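Local coordinates for protein peroxidase (PDB 6QZO) that binds heme b and probably uses it to reduce peroxide while oxidising a second substrate, as expected of a DyP-type peroxidase, at residues L50-L55 and V172-R177; L215-G220 and Y331-D336. All coordinates share one frame; numbering follows the deposited sequence.

Contact 1: L50-L55 and V172-R177; sequences LVALDL and VRWVQR
Strands 50-55 and 172-177 run antiparallel, their axes at 166°, with L50 opposite Q176 and A52 opposite W174 as hydrogen-bonded pairs and V51 opposite V175 as a non-hydrogen-bonded pair. L50 and Q176 exchange two bonds, and A52 N reaches W174 O. The carbonyl of A52 then serves two successive amides: R173 N approaches A52 O at 2.8 Å, nearly straight but from above the carbonyl plane, while W174 N gives A52 O a weak bond of 3.4 Å. With R173 and W174 both facing A52, this is a classic beta bulge, and beyond it L53 pairs with V172. The W174 side chain takes the crowded position between backbone N and carbonyl carbon (chi1 49°), which folds the indole back across the neighbouring strand. A52 CB sits over the centre of one face, 3.3 Å from the centroid of the six-membered ring, in a CH-pi contact; Q176 NE2 lies over the opposite face toward the rim, and L50 CB meets the ring edge at W174 CZ3. Strand 170-179 is an outermost strand, within this chain, of the four-stranded antiparallel sheet of the N-terminal ferredoxin-like half of this DyP peroxidase, and 47-55 is the inner strand beside it. On the other face of the sheet V51 and V175 lie side by side, and P316 of the second subunit packs on V172 and V175. From the bulge itself, the extended R173 chain crosses D54 obliquely and places NH1 2.8 Å from D54 OD2, a salt bridge to the syn lone pair, with the oxygen near the guanidinium plane. R173 NE is bonded to C139 O and D54 OD1 to D142 N, just before strand 143-149.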
loop_
_atom_site.group_PDB
_atom_site.type_symbol
_atom_site.label_atom_id
_atom_site.label_comp_id
_atom_site.label_asym_id
_atom_site.label_seq_id
_atom_site.Cartn_x
_atom_site.Cartn_y
_atom_site.Cartn_z
ATOM N N LEU A 50 7.359 7.632 -4.134
ATOM C CA LEU A 50 8.038 8.664 -4.939
ATOM C C LEU A 50 6.972 9.662 -5.381
ATOM O O LEU A 50 6.058 9.250 -6.137
ATOM C CB LEU A 50 8.674 8.009 -6.160
ATOM C CG LEU A 50 9.909 7.142 -6.014
ATOM C CD1 LEU A 50 11.088 7.925 -5.528
ATOM C CD2 LEU A 50 9.705 5.902 -5.175
ATOM N N VAL A 51 7.075 10.897 -4.890
ATOM C CA VAL A 51 6.162 12.007 -5.257
ATOM C C VAL A 51 6.895 12.969 -6.199
ATOM O O VAL A 51 7.773 13.705 -5.728
ATOM C CB VAL A 51 5.624 12.727 -4.009
ATOM C CG1 VAL A 51 4.566 13.751 -4.382
ATOM C CG2 VAL A 51 5.064 11.735 -2.989
ATOM N N ALA A 52 6.561 12.918 -7.485
ATOM C CA ALA A 52 6.997 13.882 -8.506
ATOM C C ALA A 52 6.070 15.091 -8.458
ATOM O O ALA A 52 4.833 14.904 -8.459
ATOM C CB ALA A 52 6.995 13.249 -9.879
ATOM N N LEU A 53 6.654 16.290 -8.423
ATOM C CA LEU A 53 5.883 17.549 -8.467
ATOM C C LEU A 53 6.369 18.366 -9.657
ATOM O O LEU A 53 7.521 18.174 -10.077
ATOM C CB LEU A 53 6.039 18.297 -7.139
ATOM C CG LEU A 53 5.574 17.516 -5.900
ATOM C CD1 LEU A 53 6.754 16.890 -5.173
ATOM C CD2 LEU A 53 4.793 18.415 -4.955
ATOM N N ASP A 54 5.482 19.185 -10.206
ATOM C CA ASP A 54 5.802 20.160 -11.276
ATOM C C ASP A 54 5.684 21.571 -10.700
ATOM O O ASP A 54 4.693 21.873 -10.018
ATOM C CB ASP A 54 4.913 19.936 -12.498
ATOM C CG ASP A 54 5.358 18.793 -13.375
ATOM O OD1 ASP A 54 6.523 18.345 -13.232
ATOM O OD2 ASP A 54 4.528 18.353 -14.184
ATOM N N LEU A 55 6.682 22.409 -10.936
ATOM C CA LEU A 55 6.668 23.826 -10.495
ATOM C C LEU A 55 5.578 24.569 -11.274
ATOM O O LEU A 55 5.304 24.188 -12.416
ATOM C CB LEU A 55 8.058 24.427 -10.722
ATOM C CG LEU A 55 9.166 23.782 -9.892
ATOM C CD1 LEU A 55 10.531 24.216 -10.369
ATOM C CD2 LEU A 55 8.973 24.168 -8.426
ATOM N N VAL A 172 1.390 18.096 -7.538
ATOM C CA VAL A 172 1.698 16.651 -7.728
ATOM C C VAL A 172 1.535 16.321 -9.215
ATOM O O VAL A 172 0.526 16.724 -9.807
ATOM C CB VAL A 172 0.795 15.752 -6.870
ATOM C CG1 VAL A 172 1.033 14.279 -7.176
ATOM C CG2 VAL A 172 0.982 16.031 -5.392
ATOM N N ARG A 173 2.519 15.623 -9.782
ATOM C CA ARG A 173 2.475 15.130 -11.179
ATOM C C ARG A 173 2.111 13.642 -11.143
ATOM O O ARG A 173 1.178 13.226 -11.861
ATOM C CB ARG A 173 3.835 15.381 -11.832
ATOM C CG ARG A 173 3.910 14.910 -13.277
ATOM C CD ARG A 173 5.319 15.023 -13.820
ATOM N NE ARG A 173 5.309 14.503 -15.175
ATOM C CZ ARG A 173 4.892 15.171 -16.246
ATOM N NH1 ARG A 173 4.463 16.417 -16.144
ATOM N NH2 ARG A 173 4.914 14.588 -17.431
ATOM N N TRP A 174 2.841 12.882 -10.324
ATOM C CA TRP A 174 2.543 11.454 -10.052
ATOM C C TRP A 174 3.067 11.062 -8.676
ATOM O O TRP A 174 3.913 11.791 -8.101
ATOM C CB TRP A 174 3.089 10.530 -11.147
ATOM C CG TRP A 174 4.521 10.710 -11.578
ATOM C CD1 TRP A 174 4.930 11.214 -12.781
ATOM C CD2 TRP A 174 5.724 10.286 -10.901
ATOM N NE1 TRP A 174 6.287 11.166 -12.885
ATOM C CE2 TRP A 174 6.808 10.604 -11.752
ATOM C CE3 TRP A 174 6.008 9.709 -9.660
ATOM C CZ2 TRP A 174 8.140 10.367 -11.397
ATOM C CZ3 TRP A 174 7.325 9.461 -9.315
ATOM C CH2 TRP A 174 8.377 9.786 -10.172
ATOM N N VAL A 175 2.533 9.955 -8.176
ATOM C CA VAL A 175 2.962 9.250 -6.933
ATOM C C VAL A 175 3.025 7.766 -7.266
ATOM O O VAL A 175 2.005 7.220 -7.719
ATOM C CB VAL A 175 1.994 9.492 -5.769
ATOM C CG1 VAL A 175 2.496 8.865 -4.486
ATOM C CG2 VAL A 175 1.694 10.967 -5.568
ATOM N N GLN A 176 4.196 7.163 -7.069
ATOM C CA GLN A 176 4.429 5.714 -7.239
ATOM C C GLN A 176 4.695 5.148 -5.848
ATOM O O GLN A 176 5.594 5.648 -5.171
ATOM C CB GLN A 176 5.588 5.488 -8.208
ATOM C CG GLN A 176 5.296 6.041 -9.601
ATOM C CD GLN A 176 6.347 5.618 -10.600
ATOM O OE1 GLN A 176 6.568 4.431 -10.838
ATOM N NE2 GLN A 176 7.017 6.597 -11.190
ATOM N N ARG A 177 3.896 4.162 -5.438
ATOM C CA ARG A 177 3.934 3.537 -4.100
ATOM C C ARG A 177 4.482 2.127 -4.284
ATOM O O ARG A 177 4.137 1.474 -5.284
ATOM C CB ARG A 177 2.528 3.533 -3.485
ATOM C CG ARG A 177 1.791 4.853 -3.675
ATOM C CD ARG A 177 0.393 4.829 -3.058
ATOM N NE ARG A 177 -0.174 6.146 -2.947
ATOM C CZ ARG A 177 0.177 7.062 -2.053
ATOM N NH1 ARG A 177 1.178 6.843 -1.204
ATOM N NH2 ARG A 177 -0.453 8.228 -2.069
#

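Contact 2: L215-G220 and Y331-D336; sequences LWHRDG and YQRDVD
L215 lays its CD1 methyl against the CB and carbonyl oxygen of Y331, with L215 CD1 3.6 Å from Y331 CB and 3.7 Å from Y331 O. CG of L215 is anti to the backbone N, and chi1 (175°) and chi2 (60°) together bring CD1 back to the strand although CB itself points away from it; the other branch, CD2, rests over one face of the W216 indole toward its rim. The two side chains run side by side in the same direction, and the tyrosine ring continues beyond the leucine to bring its hydroxyl to Q146. Farther along, the aliphatic part of R333 passes beside the backbone of the loop: R333 CG is 3.9 Å from W216 O and 4.0 Å from H217 CA. This chain leaves with CG anti to the backbone N and bends at chi3 (13°), and its NE is bonded to D213 O, just ahead of the loop segment. L215 O lies 3.2 Å from R333 N at a poor angle, and its bond goes instead to the hydroxyl of T229. Q332 points away from the loop, with its side chain about 8 Å from the heme. In the C-terminal ferredoxin-like half, which carries the heme, the loop before strand 229-238 thus packs on the end of strand 323-332, where D334 is the N-cap of helix 335-338.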
loop_
_atom_site.group_PDB
_atom_site.type_symbol
_atom_site.label_atom_id
_atom_site.label_comp_id
_atom_site.label_asym_id
_atom_site.label_seq_id
_atom_site.Cartn_x
_atom_site.Cartn_y
_atom_site.Cartn_z
ATOM N N LEU A 215 29.010 6.007 -7.119
ATOM C CA LEU A 215 27.695 6.450 -6.595
ATOM C C LEU A 215 27.690 7.966 -6.396
ATOM O O LEU A 215 26.743 8.642 -6.865
ATOM C CB LEU A 215 27.446 5.733 -5.263
ATOM C CG LEU A 215 26.188 6.160 -4.509
ATOM C CD1 LEU A 215 24.967 5.894 -5.362
ATOM C CD2 LEU A 215 26.091 5.453 -3.168
ATOM N N TRP A 216 28.699 8.463 -5.688
ATOM C CA TRP A 216 28.768 9.843 -5.140
ATOM C C TRP A 216 29.599 10.736 -6.072
ATOM O O TRP A 216 30.710 10.320 -6.451
ATOM C CB TRP A 216 29.374 9.807 -3.739
ATOM C CG TRP A 216 28.620 9.008 -2.716
ATOM C CD1 TRP A 216 29.144 8.046 -1.900
ATOM C CD2 TRP A 216 27.235 9.142 -2.337
ATOM N NE1 TRP A 216 28.185 7.573 -1.047
ATOM C CE2 TRP A 216 27.007 8.227 -1.288
ATOM C CE3 TRP A 216 26.172 9.943 -2.766
ATOM C CZ2 TRP A 216 25.756 8.083 -0.679
ATOM C CZ3 TRP A 216 24.940 9.813 -2.160
ATOM C CH2 TRP A 216 24.733 8.885 -1.137
ATOM N N HIS A 217 29.065 11.909 -6.419
ATOM C CA HIS A 217 29.789 13.013 -7.101
ATOM C C HIS A 217 30.725 13.652 -6.069
ATOM O O HIS A 217 30.248 13.970 -4.961
ATOM C CB HIS A 217 28.768 13.998 -7.688
ATOM C CG HIS A 217 29.310 14.995 -8.653
ATOM N ND1 HIS A 217 29.819 16.230 -8.255
ATOM C CD2 HIS A 217 29.355 14.971 -10.003
ATOM C CE1 HIS A 217 30.167 16.917 -9.327
ATOM N NE2 HIS A 217 29.908 16.163 -10.419
ATOM N N ARG A 218 32.017 13.801 -6.392
ATOM C CA ARG A 218 33.008 14.420 -5.472
ATOM C C ARG A 218 33.522 15.737 -6.067
ATOM O O ARG A 218 32.920 16.784 -5.757
ATOM C CB ARG A 218 34.121 13.418 -5.163
ATOM C CG ARG A 218 33.772 12.415 -4.073
ATOM C CD ARG A 218 34.986 11.585 -3.672
ATOM N NE ARG A 218 35.948 12.283 -2.809
ATOM C CZ ARG A 218 35.882 12.372 -1.479
ATOM N NH1 ARG A 218 34.888 11.823 -0.802
ATOM N NH2 ARG A 218 36.832 13.003 -0.807
ATOM N N ASP A 219 34.573 15.700 -6.895
ATOM C CA ASP A 219 35.401 16.900 -7.215
ATOM C C ASP A 219 34.831 17.633 -8.438
ATOM O O ASP A 219 34.905 18.880 -8.468
ATOM C CB ASP A 219 36.878 16.534 -7.419
ATOM C CG ASP A 219 37.142 15.448 -8.454
ATOM O OD1 ASP A 219 36.621 14.331 -8.294
ATOM O OD2 ASP A 219 37.916 15.715 -9.407
ATOM N N GLY A 220 34.270 16.892 -9.397
ATOM C CA GLY A 220 33.993 17.386 -10.760
ATOM C C GLY A 220 33.057 18.584 -10.795
ATOM O O GLY A 220 32.536 18.990 -9.747
ATOM N N TYR A 331 20.615 4.648 -8.288
ATOM C CA TYR A 331 21.496 5.792 -7.958
ATOM C C TYR A 331 22.904 5.520 -8.498
ATOM O O TYR A 331 23.407 4.400 -8.336
ATOM C CB TYR A 331 21.542 6.022 -6.453
ATOM C CG TYR A 331 20.228 6.442 -5.855
ATOM C CD1 TYR A 331 19.797 7.754 -5.936
ATOM C CD2 TYR A 331 19.431 5.534 -5.183
ATOM C CE1 TYR A 331 18.593 8.151 -5.392
ATOM C CE2 TYR A 331 18.220 5.909 -4.643
ATOM C CZ TYR A 331 17.799 7.225 -4.745
ATOM O OH TYR A 331 16.622 7.616 -4.168
ATOM N N GLN A 332 23.507 6.532 -9.122
ATOM C CA GLN A 332 24.851 6.448 -9.761
ATOM C C GLN A 332 25.418 7.866 -9.926
ATOM O O GLN A 332 24.611 8.822 -9.972
ATOM C CB GLN A 332 24.730 5.696 -11.090
ATOM C CG GLN A 332 23.722 6.293 -12.062
ATOM C CD GLN A 332 22.293 5.900 -11.762
ATOM O OE1 GLN A 332 21.961 4.721 -11.639
ATOM N NE2 GLN A 332 21.431 6.891 -11.657
ATOM N N ARG A 333 26.745 8.011 -10.016
ATOM C CA ARG A 333 27.402 9.336 -10.204
ATOM C C ARG A 333 26.878 9.972 -11.500
ATOM O O ARG A 333 26.521 11.150 -11.455
ATOM C CB ARG A 333 28.931 9.209 -10.227
ATOM C CG ARG A 333 29.671 10.543 -10.247
ATOM C CD ARG A 333 31.182 10.438 -10.447
ATOM N NE ARG A 333 31.743 9.158 -10.881
ATOM C CZ ARG A 333 31.919 8.759 -12.148
ATOM N NH1 ARG A 333 31.595 9.543 -13.165
ATOM N NH2 ARG A 333 32.440 7.573 -12.389
ATOM N N ASP A 334 26.805 9.201 -12.594
ATOM C CA ASP A 334 26.562 9.720 -13.968
ATOM C C ASP A 334 25.664 8.734 -14.725
ATOM O O ASP A 334 26.127 7.626 -15.037
ATOM C CB ASP A 334 27.896 9.992 -14.675
ATOM C CG ASP A 334 27.799 10.521 -16.100
ATOM O OD1 ASP A 334 26.718 10.391 -16.721
ATOM O OD2 ASP A 334 28.819 11.041 -16.592
ATOM N N VAL A 335 24.429 9.145 -15.038
ATOM C CA VAL A 335 23.391 8.291 -15.699
ATOM C C VAL A 335 23.931 7.792 -17.046
ATOM O O VAL A 335 23.863 6.584 -17.300
ATOM C CB VAL A 335 22.066 9.052 -15.884
ATOM C CG1 VAL A 335 21.015 8.194 -16.570
ATOM C CG2 VAL A 335 21.533 9.592 -14.562
ATOM N N ASP A 336 24.452 8.705 -17.860
ATOM C CA ASP A 336 24.897 8.462 -19.265
ATOM C C ASP A 336 26.056 7.466 -19.306
ATOM O O ASP A 336 26.100 6.654 -20.242
ATOM C CB ASP A 336 25.310 9.769 -19.949
ATOM C CG ASP A 336 24.130 10.557 -20.512
ATOM O OD1 ASP A 336 23.180 9.941 -20.954
ATOM O OD2 ASP A 336 24.198 11.777 -20.546
#

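How the contacts relate
From the N terminus, strand 47-55 comes first, and contact 1 closes when strand 170-179 returns to pair with it, enclosing helices 61-78, 107-113 and 152-165 and the other two strands of the N-terminal sheet. Contact 2 opens later, in the loop before strand 229-238, and closes at the end of strand 323-332, so the two loops follow in series and neither nest nor cross. One joins strands within the first sheet; the other ties a connecting loop to the second. Their centres are 24 Å apart and their nearest atoms about 6 Å, without touching. Q146 of strand 143-149 bridges them, meeting a residue of each.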